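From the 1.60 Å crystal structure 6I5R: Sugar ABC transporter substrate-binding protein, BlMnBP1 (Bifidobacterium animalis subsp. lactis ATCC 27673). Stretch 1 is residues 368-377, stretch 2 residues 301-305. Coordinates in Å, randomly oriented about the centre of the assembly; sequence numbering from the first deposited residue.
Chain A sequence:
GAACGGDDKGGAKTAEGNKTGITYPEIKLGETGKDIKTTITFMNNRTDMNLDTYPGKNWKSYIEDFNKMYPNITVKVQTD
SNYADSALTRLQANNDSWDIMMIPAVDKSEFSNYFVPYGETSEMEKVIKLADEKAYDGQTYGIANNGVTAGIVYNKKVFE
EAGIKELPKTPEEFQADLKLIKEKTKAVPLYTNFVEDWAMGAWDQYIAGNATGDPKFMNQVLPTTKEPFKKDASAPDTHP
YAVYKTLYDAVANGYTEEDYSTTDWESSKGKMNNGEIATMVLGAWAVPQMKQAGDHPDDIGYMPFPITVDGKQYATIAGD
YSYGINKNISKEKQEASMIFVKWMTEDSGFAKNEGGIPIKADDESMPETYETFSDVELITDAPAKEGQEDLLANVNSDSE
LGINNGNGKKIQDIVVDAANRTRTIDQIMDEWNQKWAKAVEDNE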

ATOM      1  N   GLU A 368     -16.650  -6.365   1.182  1.00 23.41           N
ATOM      2  CA  GLU A 368     -17.246  -7.005   2.360  1.00 27.01           C
ATOM      3  C   GLU A 368     -16.220  -7.261   3.465  1.00 28.37           C
ATOM      4  O   GLU A 368     -16.619  -7.618   4.582  1.00 34.30           O
ATOM      5  CB  GLU A 368     -17.964  -8.317   1.974  1.00 25.84           C
ATOM      6  CG  GLU A 368     -19.480  -8.198   1.602  1.00 27.82           C
ATOM      7  CD  GLU A 368     -20.373  -7.569   2.693  1.00 26.24           C
ATOM      8  OE1 GLU A 368     -19.919  -7.446   3.865  1.00 36.21           O
ATOM      9  OE2 GLU A 368     -21.540  -7.185   2.386  1.00 36.88           O
ATOM     10  N   THR A 369     -14.925  -7.050   3.181  1.00 25.98           N
ATOM     11  CA  THR A 369     -13.844  -7.167   4.160  1.00 23.32           C
ATOM     12  C   THR A 369     -14.002  -6.211   5.328  1.00 27.46           C
ATOM     13  O   THR A 369     -13.364  -6.402   6.379  1.00 25.61           O
ATOM     14  CB  THR A 369     -12.506  -6.843   3.482  1.00 24.14           C
ATOM     15  OG1 THR A 369     -12.273  -7.731   2.380  1.00 32.20           O
ATOM     16  CG2 THR A 369     -11.342  -6.896   4.460  1.00 30.36           C
ATOM     17  N   TYR A 370     -14.747  -5.136   5.112  1.00 20.53           N
ATOM     18  CA  TYR A 370     -14.970  -4.114   6.109  1.00 25.79           C
ATOM     19  C   TYR A 370     -16.225  -4.457   6.877  1.00 24.92           C
ATOM     20  O   TYR A 370     -17.258  -3.769   6.743  1.00 38.27           O
ATOM     21  CB  TYR A 370     -15.007  -2.766   5.434  1.00 25.95           C
ATOM     22  CG  TYR A 370     -13.709  -2.444   4.775  1.00 20.22           C
ATOM     23  CD1 TYR A 370     -12.680  -1.903   5.513  1.00 21.74           C
ATOM     24  CD2 TYR A 370     -13.503  -2.693   3.429  1.00 24.86           C
ATOM     25  CE1 TYR A 370     -11.487  -1.598   4.942  1.00 21.81           C
ATOM     26  CE2 TYR A 370     -12.278  -2.379   2.824  1.00 25.76           C
ATOM     27  CZ  TYR A 370     -11.274  -1.836   3.606  1.00 21.79           C
ATOM     28  OH  TYR A 370     -10.025  -1.516   3.096  1.00 23.28           O
ATOM     29  N   GLU A 371     -16.088  -5.567   7.685  1.00 31.68           N
ATOM     30  CA  GLU A 371     -17.117  -5.838   8.670  1.00 22.48           C
ATOM     31  C   GLU A 371     -16.664  -5.907  10.106  1.00 26.27           C
ATOM     32  O   GLU A 371     -17.543  -5.682  11.001  1.00 34.08           O
ATOM     33  CB  GLU A 371     -17.880  -7.104   8.267  1.00 29.33           C
ATOM     34  CG  GLU A 371     -17.022  -8.348   8.075  1.00 31.99           C
ATOM     35  CD  GLU A 371     -17.817  -9.591   7.847  1.00 26.26           C
ATOM     36  OE1 GLU A 371     -19.027  -9.517   8.106  1.00 40.78           O
ATOM     37  OE2 GLU A 371     -17.245 -10.625   7.386  1.00 33.28           O
ATOM     38  N   THR A 372     -15.304  -6.119  10.357  1.00 27.55           N
ATOM     39  CA  THR A 372     -14.832  -5.830  11.719  1.00 24.20           C
ATOM     40  C   THR A 372     -14.514  -4.287  11.979  1.00 25.03           C
ATOM     41  O   THR A 372     -13.805  -3.902  12.970  1.00 27.70           O
ATOM     42  CB  THR A 372     -13.601  -6.633  12.074  1.00 24.68           C
ATOM     43  OG1 THR A 372     -12.694  -6.346  11.039  1.00 33.44           O
ATOM     44  CG2 THR A 372     -13.909  -8.161  12.070  1.00 29.77           C
ATOM     45  N   PHE A 373     -14.962  -3.438  11.052  1.00 29.53           N
ATOM     46  CA  PHE A 373     -14.538  -2.049  10.962  1.00 26.24           C
ATOM     47  C   PHE A 373     -15.706  -1.097  11.191  1.00 25.59           C
ATOM     48  O   PHE A 373     -15.607   0.097  10.883  1.00 23.78           O
ATOM     49  CB  PHE A 373     -13.899  -1.820   9.593  1.00 25.29           C
ATOM     50  CG  PHE A 373     -12.467  -2.222   9.526  1.00 25.99           C
ATOM     51  CD1 PHE A 373     -12.109  -3.555   9.435  1.00 20.51           C
ATOM     52  CD2 PHE A 373     -11.468  -1.276   9.579  1.00 21.10           C
ATOM     53  CE1 PHE A 373     -10.788  -3.917   9.388  1.00 19.56           C
ATOM     54  CE2 PHE A 373     -10.150  -1.655   9.546  1.00 21.67           C
ATOM     55  CZ  PHE A 373      -9.824  -2.976   9.450  1.00 20.46           C
ATOM     56  N   SER A 374     -16.803  -1.596  11.777  1.00 31.83           N
ATOM     57  CA  SER A 374     -18.011  -0.798  11.906  1.00 25.95           C
ATOM     58  C   SER A 374     -17.806   0.385  12.838  1.00 24.36           C
ATOM     59  O   SER A 374     -18.390   1.450  12.619  1.00 31.71           O
ATOM     60  CB  SER A 374     -19.147  -1.694  12.403  1.00 23.81           C
ATOM     61  OG  SER A 374     -18.872  -2.182  13.712  1.00 32.95           O
ATOM     62  N   ASP A 375     -16.983   0.221  13.871  1.00 26.08           N
ATOM     63  CA  ASP A 375     -16.683   1.287  14.808  1.00 24.38           C
ATOM     64  C   ASP A 375     -15.360   1.966  14.501  1.00 24.47           C
ATOM     65  O   ASP A 375     -14.871   2.738  15.324  1.00 23.62           O
ATOM     66  CB  ASP A 375     -16.625   0.756  16.228  1.00 24.88           C
ATOM     67  CG  ASP A 375     -17.974   0.346  16.757  1.00 27.73           C
ATOM     68  OD1 ASP A 375     -18.999   0.654  16.104  1.00 36.41           O
ATOM     69  OD2 ASP A 375     -17.979  -0.283  17.840  1.00 36.25           O
ATOM     70  N   VAL A 376     -14.764   1.672  13.372  1.00 18.29           N
ATOM     71  CA  VAL A 376     -13.479   2.257  13.001  1.00 22.19           C
ATOM     72  C   VAL A 376     -13.698   3.545  12.217  1.00 20.60           C
ATOM     73  O   VAL A 376     -14.537   3.611  11.322  1.00 16.39           O
ATOM     74  CB  VAL A 376     -12.647   1.245  12.186  1.00 19.61           C
ATOM     75  CG1 VAL A 376     -11.447   1.929  11.602  1.00 21.86           C
ATOM     76  CG2 VAL A 376     -12.239   0.080  13.081  1.00 22.76           C
ATOM     77  N   GLU A 377     -12.916   4.574  12.525  1.00 16.39           N
ATOM     78  CA  GLU A 377     -12.992   5.819  11.773  1.00 18.46           C
ATOM     79  C   GLU A 377     -12.091   5.670  10.558  1.00 26.27           C
ATOM     80  O   GLU A 377     -10.868   5.538  10.695  1.00 19.60           O
ATOM     81  CB  GLU A 377     -12.584   7.017  12.615  1.00 20.28           C
ATOM     82  CG  GLU A 377     -13.043   8.320  11.981  1.00 29.60           C
ATOM     83  CD  GLU A 377     -14.563   8.525  12.059  1.00 24.63           C
ATOM     84  OE1 GLU A 377     -15.171   7.995  13.030  1.00 28.67           O
ATOM     85  OE2 GLU A 377     -15.130   9.192  11.148  1.00 32.98           O
TER
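Stretch 2 301-305: GYMPF

How does stretch 2 run along stretch 1? Residues from G301 onward are extended, continuing a strand that begins earlier in the chain, while the facing segment, T369 to V376, is irregular and closes with a type I beta turn from F373 to V376, held by V376 N to F373 O at 3.1 Å. The two advance in the same sense: T369 lies nearest Y302, T372 nearest M303 and F373 nearest P304, with CA atoms 6.5, 5.9 and 7.0 Å apart. Along the strand, Y302 points toward stretch 1 and M303 away from it.

What does Y302, the residue with the most covered surface, sit against? Its CD2 lies 3.4 Å from T369 CG2 and also 3.4 Å from F373 CE1, so the ring meets a methyl group and a second aromatic ring. The Y302 and F373 planes are nearly parallel, at 15°, but slid apart with centroids 5.3 Å from each other, so they barely overlap.

Where does P304 find its place? It lies over a face of the F373 ring: P304 CG is 3.8 Å from the ring centroid and only 16° off the normal, a CH-pi contact. The same CG is 3.5 Å from V376 CG2. Because the turn brings V376 back beside F373, the proline ring can touch both side chains.

What polar link accompanies this apolar packing? T372, with chi1 in p, donates a very short hydrogen bond from OG1 to Y302 O, at 2.4 Å. Water 1 adds a bridge, donating to Y302 O at 2.9 Å and to T369 O at 2.5 Å while accepting from T372 N at 3.0 Å. The carbonyl of Y302 is thus tied to stretch 1 both directly and through water, beside the aromatic contact.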

ATOM      1  N   GLY A 301      -9.964 -13.503   8.341  1.00 16.39           N
ATOM      2  CA  GLY A 301     -10.587 -12.278   8.769  1.00 16.39           C
ATOM      3  C   GLY A 301      -9.630 -11.109   8.590  1.00 18.45           C
ATOM      4  O   GLY A 301      -8.464 -11.268   8.243  1.00 16.39           O
ATOM      5  N   TYR A 302     -10.150  -9.925   8.832  1.00 16.39           N
ATOM      6  CA  TYR A 302      -9.363  -8.714   8.672  1.00 17.12           C
ATOM      7  C   TYR A 302      -9.725  -7.788   9.819  1.00 16.39           C
ATOM      8  O   TYR A 302     -10.905  -7.536  10.064  1.00 16.39           O
ATOM      9  CB  TYR A 302      -9.637  -8.072   7.309  1.00 16.39           C
ATOM     10  CG  TYR A 302      -8.734  -6.932   7.015  1.00 16.93           C
ATOM     11  CD1 TYR A 302      -7.371  -7.116   6.817  1.00 18.13           C
ATOM     12  CD2 TYR A 302      -9.250  -5.674   6.887  1.00 20.25           C
ATOM     13  CE1 TYR A 302      -6.545  -6.015   6.532  1.00 16.39           C
ATOM     14  CE2 TYR A 302      -8.448  -4.598   6.619  1.00 22.17           C
ATOM     15  CZ  TYR A 302      -7.120  -4.771   6.422  1.00 18.76           C
ATOM     16  OH  TYR A 302      -6.410  -3.612   6.141  1.00 27.90           O
ATOM     17  N   MET A 303      -8.723  -7.334  10.551  1.00 16.39           N
ATOM     18  CA  MET A 303      -8.966  -6.496  11.707  1.00 18.63           C
ATOM     19  C   MET A 303      -8.167  -5.215  11.620  1.00 22.60           C
ATOM     20  O   MET A 303      -7.138  -5.148  10.936  1.00 16.39           O
ATOM     21  CB  MET A 303      -8.589  -7.216  13.004  1.00 18.10           C
ATOM     22  CG  MET A 303      -7.159  -7.695  13.034  1.00 16.47           C
ATOM     23  SD  MET A 303      -6.823  -8.369  14.664  1.00 39.46           S
ATOM     24  CE  MET A 303      -5.959  -7.009  15.346  1.00 23.59           C
ATOM     25  N   PRO A 304      -8.599  -4.187  12.330  1.00 21.33           N
ATOM     26  CA  PRO A 304      -7.778  -2.980  12.437  1.00 17.38           C
ATOM     27  C   PRO A 304      -6.465  -3.291  13.133  1.00 19.44           C
ATOM     28  O   PRO A 304      -6.371  -4.218  13.938  1.00 16.39           O
ATOM     29  CB  PRO A 304      -8.655  -2.025  13.257  1.00 22.50           C
ATOM     30  CG  PRO A 304     -10.059  -2.614  13.171  1.00 19.81           C
ATOM     31  CD  PRO A 304      -9.858  -4.074  13.101  1.00 23.15           C
ATOM     32  N   PHE A 305      -5.442  -2.515  12.805  1.00 16.39           N
ATOM     33  CA  PHE A 305      -4.203  -2.588  13.559  1.00 16.39           C
ATOM     34  C   PHE A 305      -4.504  -2.261  15.020  1.00 16.39           C
ATOM     35  O   PHE A 305      -5.303  -1.366  15.302  1.00 16.39           O
ATOM     36  CB  PHE A 305      -3.144  -1.610  13.010  1.00 16.39           C
ATOM     37  CG  PHE A 305      -1.742  -1.848  13.580  1.00 16.58           C
ATOM     38  CD1 PHE A 305      -1.322  -1.186  14.726  1.00 18.02           C
ATOM     39  CD2 PHE A 305      -0.876  -2.755  12.997  1.00 17.91           C
ATOM     40  CE1 PHE A 305      -0.081  -1.420  15.271  1.00 18.99           C
ATOM     41  CE2 PHE A 305       0.372  -2.991  13.544  1.00 19.36           C
ATOM     42  CZ  PHE A 305       0.773  -2.313  14.686  1.00 16.39           C
TER
HETATM   43  O   HOH W   1     -13.406  -7.657   8.587  1.00 29.14           O